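Local structure of extracellular endo-alpha-(1->5)-L-arabinanase 1 (Bacillus subtilis, 1UV4) at residues Asp133-Thr137 with Glu185-Thr190. The protein cuts internal alpha-1,5 linkages of linear and branched arabinan, a calcium-dependent step in breaking down the plant cell wall. Sequence-based numbering, arbitrary orientation. Where two conformers were deposited one is given.
Sequences DPELT and EAPTLT. With CA (calcium ion), chain D.
Glu135 reaches across from the innermost strand of one blade of a five-bladed beta-propeller to Thr188 and Leu189 on the innermost strand of the next. The two strands run nearly parallel, yet their axes come no closer than 6.8 Å, and the bonds between them use side chains and water. Glu135 has CG anti to its own N and bends at chi2, which carries the carboxylate over Thr188 CA and divides its oxygens between two tasks. Glu135 OE1 binds calcium at 2.4 Å, in a site shared with Asp77, Asp257 and several waters. Glu135 OE2 accepts the N-H of Leu189, with N 2.9 Å away; the bond is nearly straight (167°) and arrives on the anti side of the carboxylate, somewhat out of its plane. Thr188 OG1 lies 3.1 Å from Glu135 OE2 as well, but Asp257 OD1 is a rival acceptor for its proton, so that bond remains unsettled. The N-H of Leu189 therefore probably steadies the carboxylate that binds the metal.

At the active-site end, Asp133 OD2 stands 3.7 Å from OE2 of Glu185, the inferred proton donor, their carboxylate planes turned 41° apart. This proximity is consistent with the role inferred for Asp133 in modulating the pKa of that glutamate and orienting it. A water lies within hydrogen-bonding distance of both Asp133 O and Pro187 O, although it has more acceptors in reach than protons to give, while Pro187 CG and CD lie against Asp133 O, CD at 3.5 Å. At the other end, Thr137 OG1 donates to Leu189 O at 2.7 Å, approaching from above the carbonyl plane, 60° out of it.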
ATOM      1  N   ASP A 133      -3.378  -4.278  -3.227  1.00 12.62           N
ATOM      2  CA  ASP A 133      -2.909  -3.219  -2.344  1.00 13.07           C
ATOM      3  C   ASP A 133      -2.699  -3.674  -0.892  1.00 13.89           C
ATOM      4  O   ASP A 133      -3.235  -3.079   0.049  1.00 13.74           O
ATOM      5  CB  ASP A 133      -3.778  -1.966  -2.352  1.00 13.19           C
ATOM      6  CG  ASP A 133      -3.868  -1.314  -3.687  1.00 17.16           C
ATOM      7  OD1 ASP A 133      -3.154  -1.651  -4.671  1.00 17.30           O
ATOM      8  OD2 ASP A 133      -4.705  -0.382  -3.837  1.00 18.42           O
ATOM      9  N   PRO A 134      -1.904  -4.742  -0.693  1.00 13.22           N
ATOM     10  CA  PRO A 134      -1.684  -5.258   0.674  1.00 13.68           C
ATOM     11  C   PRO A 134      -0.931  -4.339   1.591  1.00 13.72           C
ATOM     12  O   PRO A 134      -0.077  -3.580   1.151  1.00 13.63           O
ATOM     13  CB  PRO A 134      -0.834  -6.500   0.439  1.00 14.86           C
ATOM     14  CG  PRO A 134      -0.145  -6.256  -0.908  1.00 14.40           C
ATOM     15  CD  PRO A 134      -1.126  -5.495  -1.700  1.00 12.45           C
ATOM     16  N   GLU A 135      -1.205  -4.476   2.878  1.00 13.27           N
ATOM     17  CA  GLU A 135      -0.514  -3.767   3.927  1.00 14.18           C
ATOM     18  C   GLU A 135      -0.366  -4.698   5.123  1.00 14.49           C
ATOM     19  O   GLU A 135      -1.348  -5.083   5.728  1.00 14.71           O
ATOM     20  CB  GLU A 135      -1.350  -2.536   4.319  1.00 14.50           C
ATOM     21  CG  GLU A 135      -1.085  -1.930   5.675  1.00 16.52           C
ATOM     22  CD  GLU A 135       0.237  -1.216   5.803  1.00 16.58           C
ATOM     23  OE1 GLU A 135       1.143  -1.429   4.953  1.00 16.77           O
ATOM     24  OE2 GLU A 135       0.418  -0.407   6.769  1.00 16.93           O
ATOM     25  N   LEU A 136       0.863  -4.986   5.498  1.00 12.68           N
ATOM     26  CA  LEU A 136       1.170  -5.747   6.710  1.00 13.82           C
ATOM     27  C   LEU A 136       1.244  -4.747   7.859  1.00 12.80           C
ATOM     28  O   LEU A 136       1.923  -3.705   7.795  1.00 13.88           O
ATOM     29  CB  LEU A 136       2.511  -6.480   6.541  1.00 12.58           C
ATOM     30  CG  LEU A 136       2.975  -7.262   7.767  1.00 12.82           C
ATOM     31  CD1 LEU A 136       2.028  -8.391   8.172  1.00 13.23           C
ATOM     32  CD2 LEU A 136       4.363  -7.867   7.487  1.00 13.65           C
ATOM     33  N   THR A 137       0.534  -5.068   8.934  1.00 13.39           N
ATOM     34  CA  THR A 137       0.605  -4.258  10.124  1.00 12.89           C
ATOM     35  C   THR A 137       0.684  -5.170  11.349  1.00 13.06           C
ATOM     36  O   THR A 137       0.574  -6.381  11.248  1.00 13.87           O
ATOM     37  CB  THR A 137      -0.585  -3.288  10.162  1.00 14.67           C
ATOM     38  OG1 THR A 137      -0.441  -2.369  11.251  1.00 14.51           O
ATOM     39  CG2 THR A 137      -1.884  -3.988  10.405  1.00 16.87           C
ATOM     40  N   GLU A 185      -8.643   3.116  -1.934  1.00 11.89           N
ATOM     41  CA  GLU A 185      -7.658   2.054  -2.112  1.00 12.39           C
ATOM     42  C   GLU A 185      -6.492   2.227  -1.168  1.00 11.95           C
ATOM     43  O   GLU A 185      -6.386   3.200  -0.457  1.00 12.21           O
ATOM     44  CB  GLU A 185      -7.137   2.060  -3.563  1.00 12.14           C
ATOM     45  CG  GLU A 185      -6.336   3.309  -3.929  1.00 13.59           C
ATOM     46  CD  GLU A 185      -5.494   3.209  -5.212  1.00 19.40           C
ATOM     47  OE1 GLU A 185      -6.078   3.351  -6.289  1.00 15.89           O
ATOM     48  OE2 GLU A 185      -4.227   3.069  -5.180  1.00 18.92           O
ATOM     49  N   ALA A 186      -5.609   1.249  -1.193  1.00 12.64           N
ATOM     50  CA  ALA A 186      -4.220   1.475  -0.726  1.00 13.35           C
ATOM     51  C   ALA A 186      -4.177   1.798   0.753  1.00 12.71           C
ATOM     52  O   ALA A 186      -3.626   2.781   1.169  1.00 13.81           O
ATOM     53  CB  ALA A 186      -3.539   2.557  -1.551  1.00 14.94           C
ATOM     54  N   PRO A 187      -4.643   0.891   1.577  1.00 12.31           N
ATOM     55  CA  PRO A 187      -4.539   1.155   3.010  1.00 12.50           C
ATOM     56  C   PRO A 187      -3.106   1.130   3.551  1.00 11.44           C
ATOM     57  O   PRO A 187      -2.237   0.436   3.077  1.00 11.87           O
ATOM     58  CB  PRO A 187      -5.343   0.014   3.614  1.00 13.46           C
ATOM     59  CG  PRO A 187      -5.124  -1.110   2.665  1.00 13.06           C
ATOM     60  CD  PRO A 187      -5.212  -0.437   1.295  1.00 13.32           C
ATOM     61  N   THR A 188      -2.935   1.927   4.621  1.00 11.63           N
ATOM     62  CA  THR A 188      -1.786   1.818   5.508  1.00 12.73           C
ATOM     63  C   THR A 188      -2.292   1.964   6.936  1.00 11.56           C
ATOM     64  O   THR A 188      -3.197   2.706   7.188  1.00 13.02           O
ATOM     65  CB  THR A 188      -0.665   2.861   5.141  1.00 14.88           C
ATOM     66  OG1 THR A 188       0.509   2.593   5.940  1.00 14.58           O
ATOM     67  CG2 THR A 188      -1.046   4.266   5.445  1.00 17.67           C
ATOM     68  N   LEU A 189      -1.754   1.163   7.845  1.00 13.76           N
ATOM     69  CA  LEU A 189      -2.305   1.020   9.180  1.00 12.73           C
ATOM     70  C   LEU A 189      -1.189   0.873  10.169  1.00 13.77           C
ATOM     71  O   LEU A 189      -0.308   0.049   9.957  1.00 14.69           O
ATOM     72  CB  LEU A 189      -3.226  -0.222   9.175  1.00 15.54           C
ATOM     73  CG  LEU A 189      -4.427  -0.464  10.114  1.00 17.68           C
ATOM     74  CD1 LEU A 189      -4.902   0.749  10.811  0.50 19.19           C
ATOM     75  CD2 LEU A 189      -5.604  -1.236   9.484  0.50 18.68           C
ATOM     76  N   THR A 190      -1.247   1.639  11.269  1.00 12.30           N
ATOM     77  CA  THR A 190      -0.228   1.608  12.305  1.00 12.86           C
ATOM     78  C   THR A 190      -0.880   1.822  13.653  1.00 12.41           C
ATOM     79  O   THR A 190      -1.956   2.421  13.735  1.00 13.70           O
ATOM     80  CB  THR A 190       0.841   2.694  12.021  1.00 13.11           C
ATOM     81  OG1 THR A 190       1.948   2.581  12.953  1.00 14.74           O
ATOM     82  CG2 THR A 190       0.301   4.111  12.226  1.00 15.05           C
TER
HETATM   83 CA    CA D1294       3.463  -0.765   4.714  1.00 13.77          CA
HETATM   84  O   HOH W   1      -1.720  -0.589   0.505  1.00 17.27           O
HETATM   85  O   HOH W   2       3.002   0.256   6.773  1.00 12.88           O
HETATM   86  O   HOH W   3       2.065  -1.302   9.274  1.00 29.63           O
HETATM   87  O   HOH W   4       3.679  -2.842   5.984  1.00 14.60           O
HETATM   88  O   HOH W   5       5.610   0.182   6.120  0.50 13.49           O
HETATM   89  O   HOH W   6       5.729  -1.204   4.446  0.50 15.01           O